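Local coordinates for cobalamin biosynthesis protein CobN (PDB 7C6O) that is the large, catalytic subunit of cobaltochelatase, the ligase that inserts cobalt into the corrin ring during cobalamin biosynthesis, at residues A[1129-1143]-A[1172-1186]. Residues are numbered along the deposited sequence; the frame is centred on the assembly and turned at random. Where two conformers were deposited one is given.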
loop_
_atom_site.group_PDB
_atom_site.type_symbol
_atom_site.label_atom_id
_atom_site.label_comp_id
_atom_site.label_asym_id
_atom_site.label_seq_id
_atom_site.Cartn_x
_atom_site.Cartn_y
_atom_site.Cartn_z
ATOM N N MET A 1129 -2.554 -19.001 -22.860
ATOM C CA MET A 1129 -2.751 -20.350 -22.339
ATOM C C MET A 1129 -1.476 -21.174 -22.461
ATOM O O MET A 1129 -1.115 -21.909 -21.535
ATOM C CB MET A 1129 -3.914 -21.034 -23.058
ATOM C CG MET A 1129 -5.260 -20.378 -22.800
ATOM S SD MET A 1129 -6.662 -21.350 -23.386
ATOM C CE MET A 1129 -6.526 -22.795 -22.330
ATOM N N ALA A 1130 -0.771 -21.054 -23.589
ATOM C CA ALA A 1130 0.485 -21.779 -23.750
ATOM C C ALA A 1130 1.537 -21.278 -22.768
ATOM O O ALA A 1130 2.339 -22.067 -22.252
ATOM C CB ALA A 1130 0.982 -21.653 -25.190
ATOM N N ALA A 1131 1.539 -19.971 -22.487
ATOM C CA ALA A 1131 2.476 -19.418 -21.514
ATOM C C ALA A 1131 2.232 -19.982 -20.120
ATOM O O ALA A 1131 3.183 -20.300 -19.395
ATOM C CB ALA A 1131 2.378 -17.891 -21.497
ATOM N N MET A 1132 0.965 -20.106 -19.717
ATOM C CA MET A 1132 0.682 -20.681 -18.406
ATOM C C MET A 1132 1.048 -22.159 -18.352
ATOM O O MET A 1132 1.460 -22.655 -17.296
ATOM C CB MET A 1132 -0.788 -20.477 -18.042
ATOM C CG MET A 1132 -1.223 -19.017 -17.965
ATOM S SD MET A 1132 -0.349 -18.056 -16.704
ATOM C CE MET A 1132 0.890 -17.206 -17.686
ATOM N N ARG A 1133 0.922 -22.874 -19.472
ATOM C CA ARG A 1133 1.320 -24.275 -19.496
ATOM C C ARG A 1133 2.828 -24.457 -19.412
ATOM O O ARG A 1133 3.291 -25.597 -19.293
ATOM C CB ARG A 1133 0.777 -24.962 -20.752
ATOM C CG ARG A 1133 -0.722 -25.208 -20.703
ATOM C CD ARG A 1133 -1.155 -26.218 -21.748
ATOM N NE ARG A 1133 -0.941 -25.725 -23.104
ATOM C CZ ARG A 1133 -1.846 -25.049 -23.803
ATOM N NH1 ARG A 1133 -3.034 -24.785 -23.276
ATOM N NH2 ARG A 1133 -1.565 -24.641 -25.031
ATOM N N ARG A 1134 3.601 -23.377 -19.473
ATOM C CA ARG A 1134 5.026 -23.433 -19.185
ATOM C C ARG A 1134 5.331 -23.267 -17.704
ATOM O O ARG A 1134 6.503 -23.309 -17.319
ATOM C CB ARG A 1134 5.779 -22.357 -19.974
ATOM C CG ARG A 1134 5.688 -22.503 -21.481
ATOM C CD ARG A 1134 6.711 -21.625 -22.176
ATOM N NE ARG A 1134 6.499 -20.208 -21.903
ATOM C CZ ARG A 1134 5.768 -19.404 -22.669
ATOM N NH1 ARG A 1134 5.173 -19.881 -23.756
ATOM N NH2 ARG A 1134 5.631 -18.125 -22.347
ATOM N N HIS A 1135 4.311 -23.088 -16.861
ATOM C CA HIS A 1135 4.546 -22.766 -15.457
ATOM C C HIS A 1135 3.808 -23.702 -14.505
ATOM O O HIS A 1135 3.542 -23.321 -13.360
ATOM C CB HIS A 1135 4.179 -21.305 -15.183
ATOM C CG HIS A 1135 5.138 -20.332 -15.796
ATOM N ND1 HIS A 1135 6.329 -19.983 -15.196
ATOM C CD2 HIS A 1135 5.097 -19.658 -16.971
ATOM C CE1 HIS A 1135 6.975 -19.127 -15.968
ATOM N NE2 HIS A 1135 6.250 -18.912 -17.051
ATOM N N GLY A 1136 3.473 -24.909 -14.958
ATOM C CA GLY A 1136 3.069 -25.975 -14.051
ATOM C C GLY A 1136 1.909 -25.613 -13.145
ATOM O O GLY A 1136 0.885 -25.079 -13.583
ATOM N N TYR A 1137 2.080 -25.913 -11.852
ATOM C CA TYR A 1137 1.004 -25.752 -10.876
ATOM C C TYR A 1137 0.453 -24.330 -10.878
ATOM O O TYR A 1137 -0.766 -24.125 -10.905
ATOM C CB TYR A 1137 1.512 -26.136 -9.482
ATOM C CG TYR A 1137 0.537 -25.879 -8.348
ATOM C CD1 TYR A 1137 0.480 -24.641 -7.721
ATOM C CD2 TYR A 1137 -0.310 -26.880 -7.889
ATOM C CE1 TYR A 1137 -0.401 -24.401 -6.688
ATOM C CE2 TYR A 1137 -1.195 -26.649 -6.847
ATOM C CZ TYR A 1137 -1.236 -25.405 -6.252
ATOM O OH TYR A 1137 -2.113 -25.160 -5.215
ATOM N N LYS A 1138 1.340 -23.334 -10.845
ATOM C CA LYS A 1138 0.886 -21.950 -10.733
ATOM C C LYS A 1138 0.232 -21.473 -12.025
ATOM O O LYS A 1138 -0.731 -20.699 -11.989
ATOM C CB LYS A 1138 2.056 -21.046 -10.350
ATOM C CG LYS A 1138 1.660 -19.614 -10.011
ATOM C CD LYS A 1138 0.572 -19.569 -8.947
ATOM C CE LYS A 1138 0.455 -18.182 -8.331
ATOM N NZ LYS A 1138 0.380 -17.110 -9.360
ATOM N N GLY A 1139 0.738 -21.920 -13.176
ATOM C CA GLY A 1139 0.067 -21.610 -14.426
ATOM C C GLY A 1139 -1.350 -22.151 -14.465
ATOM O O GLY A 1139 -2.278 -21.463 -14.894
ATOM N N ALA A 1140 -1.533 -23.390 -14.005
ATOM C CA ALA A 1140 -2.871 -23.963 -13.901
ATOM C C ALA A 1140 -3.713 -23.210 -12.880
ATOM O O ALA A 1140 -4.919 -23.016 -13.079
ATOM C CB ALA A 1140 -2.771 -25.441 -13.530
ATOM N N PHE A 1141 -3.088 -22.788 -11.777
ATOM C CA PHE A 1141 -3.770 -21.984 -10.767
ATOM C C PHE A 1141 -4.357 -20.715 -11.374
ATOM O O PHE A 1141 -5.495 -20.339 -11.068
ATOM C CB PHE A 1141 -2.781 -21.648 -9.646
ATOM C CG PHE A 1141 -3.353 -20.800 -8.538
ATOM C CD1 PHE A 1141 -3.464 -19.425 -8.676
ATOM C CD2 PHE A 1141 -3.735 -21.379 -7.338
ATOM C CE1 PHE A 1141 -3.978 -18.648 -7.654
ATOM C CE2 PHE A 1141 -4.245 -20.606 -6.311
ATOM C CZ PHE A 1141 -4.366 -19.239 -6.471
ATOM N N GLU A 1142 -3.593 -20.032 -12.228
ATOM C CA GLU A 1142 -4.066 -18.777 -12.806
ATOM C C GLU A 1142 -5.252 -19.004 -13.736
ATOM O O GLU A 1142 -6.152 -18.161 -13.815
ATOM C CB GLU A 1142 -2.926 -18.078 -13.546
ATOM C CG GLU A 1142 -1.777 -17.642 -12.647
ATOM C CD GLU A 1142 -2.175 -16.544 -11.677
ATOM O OE1 GLU A 1142 -3.120 -15.787 -11.985
ATOM O OE2 GLU A 1142 -1.544 -16.441 -10.604
ATOM N N MET A 1143 -5.265 -20.129 -14.456
ATOM C CA MET A 1143 -6.425 -20.441 -15.284
ATOM C C MET A 1143 -7.664 -20.652 -14.423
ATOM O O MET A 1143 -8.745 -20.136 -14.735
ATOM C CB MET A 1143 -6.150 -21.677 -16.142
ATOM C CG MET A 1143 -5.086 -21.474 -17.207
ATOM S SD MET A 1143 -4.805 -22.986 -18.154
ATOM C CE MET A 1143 -3.506 -22.469 -19.265
ATOM N N TYR A 1172 -10.514 -24.647 -21.502
ATOM C CA TYR A 1172 -9.835 -24.855 -20.228
ATOM C C TYR A 1172 -9.950 -26.287 -19.720
ATOM O O TYR A 1172 -8.973 -26.837 -19.196
ATOM C CB TYR A 1172 -10.394 -23.907 -19.160
ATOM C CG TYR A 1172 -9.839 -22.497 -19.182
ATOM C CD1 TYR A 1172 -9.366 -21.924 -20.355
ATOM C CD2 TYR A 1172 -9.780 -21.746 -18.017
ATOM C CE1 TYR A 1172 -8.856 -20.635 -20.364
ATOM C CE2 TYR A 1172 -9.274 -20.457 -18.017
ATOM C CZ TYR A 1172 -8.814 -19.908 -19.190
ATOM O OH TYR A 1172 -8.315 -18.626 -19.180
ATOM N N VAL A 1173 -11.120 -26.904 -19.858
ATOM C CA VAL A 1173 -11.459 -28.125 -19.137
ATOM C C VAL A 1173 -11.512 -29.338 -20.063
ATOM O O VAL A 1173 -10.939 -30.386 -19.758
ATOM C CB VAL A 1173 -12.788 -27.953 -18.372
ATOM C CG1 VAL A 1173 -13.129 -29.216 -17.587
ATOM C CG2 VAL A 1173 -12.705 -26.747 -17.447
ATOM N N LEU A 1174 -12.200 -29.215 -21.195
ATOM C CA LEU A 1174 -12.431 -30.368 -22.061
ATOM C C LEU A 1174 -11.330 -30.569 -23.095
ATOM O O LEU A 1174 -11.121 -31.700 -23.550
ATOM C CB LEU A 1174 -13.784 -30.233 -22.766
ATOM C CG LEU A 1174 -15.000 -30.174 -21.834
ATOM C CD1 LEU A 1174 -16.293 -30.102 -22.636
ATOM C CD2 LEU A 1174 -15.016 -31.365 -20.880
ATOM N N ASP A 1175 -10.623 -29.505 -23.471
ATOM C CA ASP A 1175 -9.518 -29.623 -24.414
ATOM C C ASP A 1175 -8.491 -30.631 -23.912
ATOM O O ASP A 1175 -8.044 -30.558 -22.765
ATOM C CB ASP A 1175 -8.862 -28.258 -24.619
ATOM C CG ASP A 1175 -7.671 -28.319 -25.549
ATOM O OD1 ASP A 1175 -7.879 -28.511 -26.766
ATOM O OD2 ASP A 1175 -6.528 -28.172 -25.065
ATOM N N ALA A 1176 -8.115 -31.576 -24.781
ATOM C CA ALA A 1176 -7.240 -32.667 -24.362
ATOM C C ALA A 1176 -5.898 -32.151 -23.855
ATOM O O ALA A 1176 -5.407 -32.601 -22.812
ATOM C CB ALA A 1176 -7.032 -33.646 -25.518
ATOM N N GLN A 1177 -5.294 -31.201 -24.572
ATOM C CA GLN A 1177 -3.978 -30.710 -24.177
ATOM C C GLN A 1177 -4.033 -29.984 -22.838
ATOM O O GLN A 1177 -3.177 -30.200 -21.973
ATOM C CB GLN A 1177 -3.407 -29.793 -25.258
ATOM C CG GLN A 1177 -2.008 -29.278 -24.945
ATOM C CD GLN A 1177 -1.448 -28.389 -26.039
ATOM O OE1 GLN A 1177 -2.143 -28.052 -26.997
ATOM N NE2 GLN A 1177 -0.183 -28.006 -25.901
ATOM N N ASN A 1178 -5.033 -29.122 -22.643
ATOM C CA ASN A 1178 -5.099 -28.380 -21.389
ATOM C C ASN A 1178 -5.540 -29.274 -20.238
ATOM O O ASN A 1178 -5.058 -29.120 -19.110
ATOM C CB ASN A 1178 -6.034 -27.181 -21.527
ATOM C CG ASN A 1178 -5.630 -26.037 -20.623
ATOM O OD1 ASN A 1178 -4.573 -25.435 -20.811
ATOM N ND2 ASN A 1178 -6.460 -25.738 -19.627
ATOM N N ARG A 1179 -6.451 -30.217 -20.501
ATOM C CA ARG A 1179 -6.872 -31.148 -19.458
ATOM C C ARG A 1179 -5.702 -31.991 -18.963
ATOM O O ARG A 1179 -5.546 -32.202 -17.755
ATOM C CB ARG A 1179 -7.988 -32.053 -19.976
ATOM C CG ARG A 1179 -8.278 -33.227 -19.060
ATOM C CD ARG A 1179 -9.678 -33.151 -18.495
ATOM N NE ARG A 1179 -10.655 -33.780 -19.377
ATOM C CZ ARG A 1179 -11.243 -34.943 -19.124
ATOM N NH1 ARG A 1179 -10.958 -35.603 -18.009
ATOM N NH2 ARG A 1179 -12.122 -35.443 -19.980
ATOM N N THR A 1180 -4.878 -32.493 -19.886
ATOM C CA THR A 1180 -3.697 -33.254 -19.492
ATOM C C THR A 1180 -2.762 -32.415 -18.634
ATOM O O THR A 1180 -2.237 -32.894 -17.621
ATOM C CB THR A 1180 -2.966 -33.764 -20.735
ATOM O OG1 THR A 1180 -3.789 -34.719 -21.416
ATOM C CG2 THR A 1180 -1.641 -34.415 -20.353
ATOM N N PHE A 1181 -2.542 -31.159 -19.028
ATOM C CA PHE A 1181 -1.700 -30.266 -18.238
ATOM C C PHE A 1181 -2.296 -30.025 -16.856
ATOM O O PHE A 1181 -1.590 -30.099 -15.842
ATOM C CB PHE A 1181 -1.506 -28.946 -18.986
ATOM C CG PHE A 1181 -1.034 -27.819 -18.112
ATOM C CD1 PHE A 1181 0.277 -27.773 -17.666
ATOM C CD2 PHE A 1181 -1.902 -26.805 -17.738
ATOM C CE1 PHE A 1181 0.714 -26.740 -16.859
ATOM C CE2 PHE A 1181 -1.468 -25.766 -16.933
ATOM C CZ PHE A 1181 -0.158 -25.735 -16.494
ATOM N N MET A 1182 -3.598 -29.731 -16.797
ATOM C CA MET A 1182 -4.256 -29.511 -15.511
ATOM C C MET A 1182 -4.169 -30.747 -14.626
ATOM O O MET A 1182 -3.910 -30.640 -13.422
ATOM C CB MET A 1182 -5.722 -29.124 -15.722
ATOM C CG MET A 1182 -5.954 -27.805 -16.445
ATOM S SD MET A 1182 -5.495 -26.344 -15.495
ATOM C CE MET A 1182 -6.373 -26.630 -13.959
ATOM N N THR A 1183 -4.382 -31.930 -15.203
ATOM C CA THR A 1183 -4.385 -33.153 -14.407
ATOM C C THR A 1183 -3.011 -33.431 -13.803
ATOM O O THR A 1183 -2.909 -33.859 -12.648
ATOM C CB THR A 1183 -4.847 -34.330 -15.268
ATOM O OG1 THR A 1183 -6.183 -34.086 -15.726
ATOM C CG2 THR A 1183 -4.814 -35.629 -14.473
ATOM N N GLU A 1184 -1.943 -33.179 -14.563
ATOM C CA GLU A 1184 -0.606 -33.476 -14.064
ATOM C C GLU A 1184 -0.136 -32.439 -13.049
ATOM O O GLU A 1184 0.416 -32.799 -12.003
ATOM C CB GLU A 1184 0.371 -33.573 -15.235
ATOM C CG GLU A 1184 0.057 -34.716 -16.194
ATOM C CD GLU A 1184 0.893 -34.675 -17.460
ATOM O OE1 GLU A 1184 1.512 -33.624 -17.735
ATOM O OE2 GLU A 1184 0.930 -35.695 -18.181
ATOM N N SER A 1185 -0.350 -31.153 -13.330
ATOM C CA SER A 1185 0.204 -30.093 -12.491
ATOM C C SER A 1185 -0.716 -29.639 -11.365
ATOM O O SER A 1185 -0.222 -29.263 -10.296
ATOM C CB SER A 1185 0.571 -28.878 -13.350
ATOM O OG SER A 1185 1.732 -29.132 -14.119
ATOM N N ASN A 1186 -2.031 -29.640 -11.569
ATOM C CA ASN A 1186 -2.911 -29.088 -10.546
ATOM C C ASN A 1186 -4.311 -29.678 -10.662
ATOM O O ASN A 1186 -5.254 -28.975 -11.051
ATOM C CB ASN A 1186 -2.957 -27.562 -10.659
ATOM C CG ASN A 1186 -3.471 -26.892 -9.397
ATOM O OD1 ASN A 1186 -4.185 -27.500 -8.599
ATOM N ND2 ASN A 1186 -3.118 -25.625 -9.217
#
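Helix-on-helix packing in the C-terminal helical region of CobN brings Phe1181 of helix 1176-1185 against the joint between helices 1126-1132 and 1136-1157, while Asn1178 meets the side chains of Arg1133 and Met1143. The segments of helices 1136-1143 and 1176-1185 cross at -119°, with their axes 8.9 Å apart. Phe1181 inserts its ring at the joint. CG of Arg1133 lies over one face, 3.8 Å from the ring centroid, a CH-pi contact. Ala1140 CB meets Phe1181 CE2 and also packs on Met1182 SD at 3.5 Å. A bend at chi3 (-65°) lets Arg1133 keep CG over Phe1181 while NH1 donates to Asn1178 OD1 at 3.0 Å, with the acceptor in the guanidinium plane. The amide of Gln1177 lies over one guanidinium face. Asn1178 ND2 donates to Tyr1172 O at 2.8 Å and weakly to Met1143 SD. With Arg1133 NH1 on OD1, both ends of the amide are gripped. Met1143 SD also stands almost on the normal of the Tyr1172 ring, 5.0 Å from its centroid, a Met-aromatic contact. Just past the C-terminal end of helix 1176-1185, the Asn1186 amide stacks over one face of the Tyr1137 ring, the planes 12° apart and ND2 offset toward the rim. Its OD1 caps helix 1187-1203 through Ala1189 N, while Tyr1137 OH bonds to Ile383 O. Asn1186 ND2 donates to Tyr1137 O at 3.3 Å, and that same oxygen accepts the helical bond from Phe1141 N.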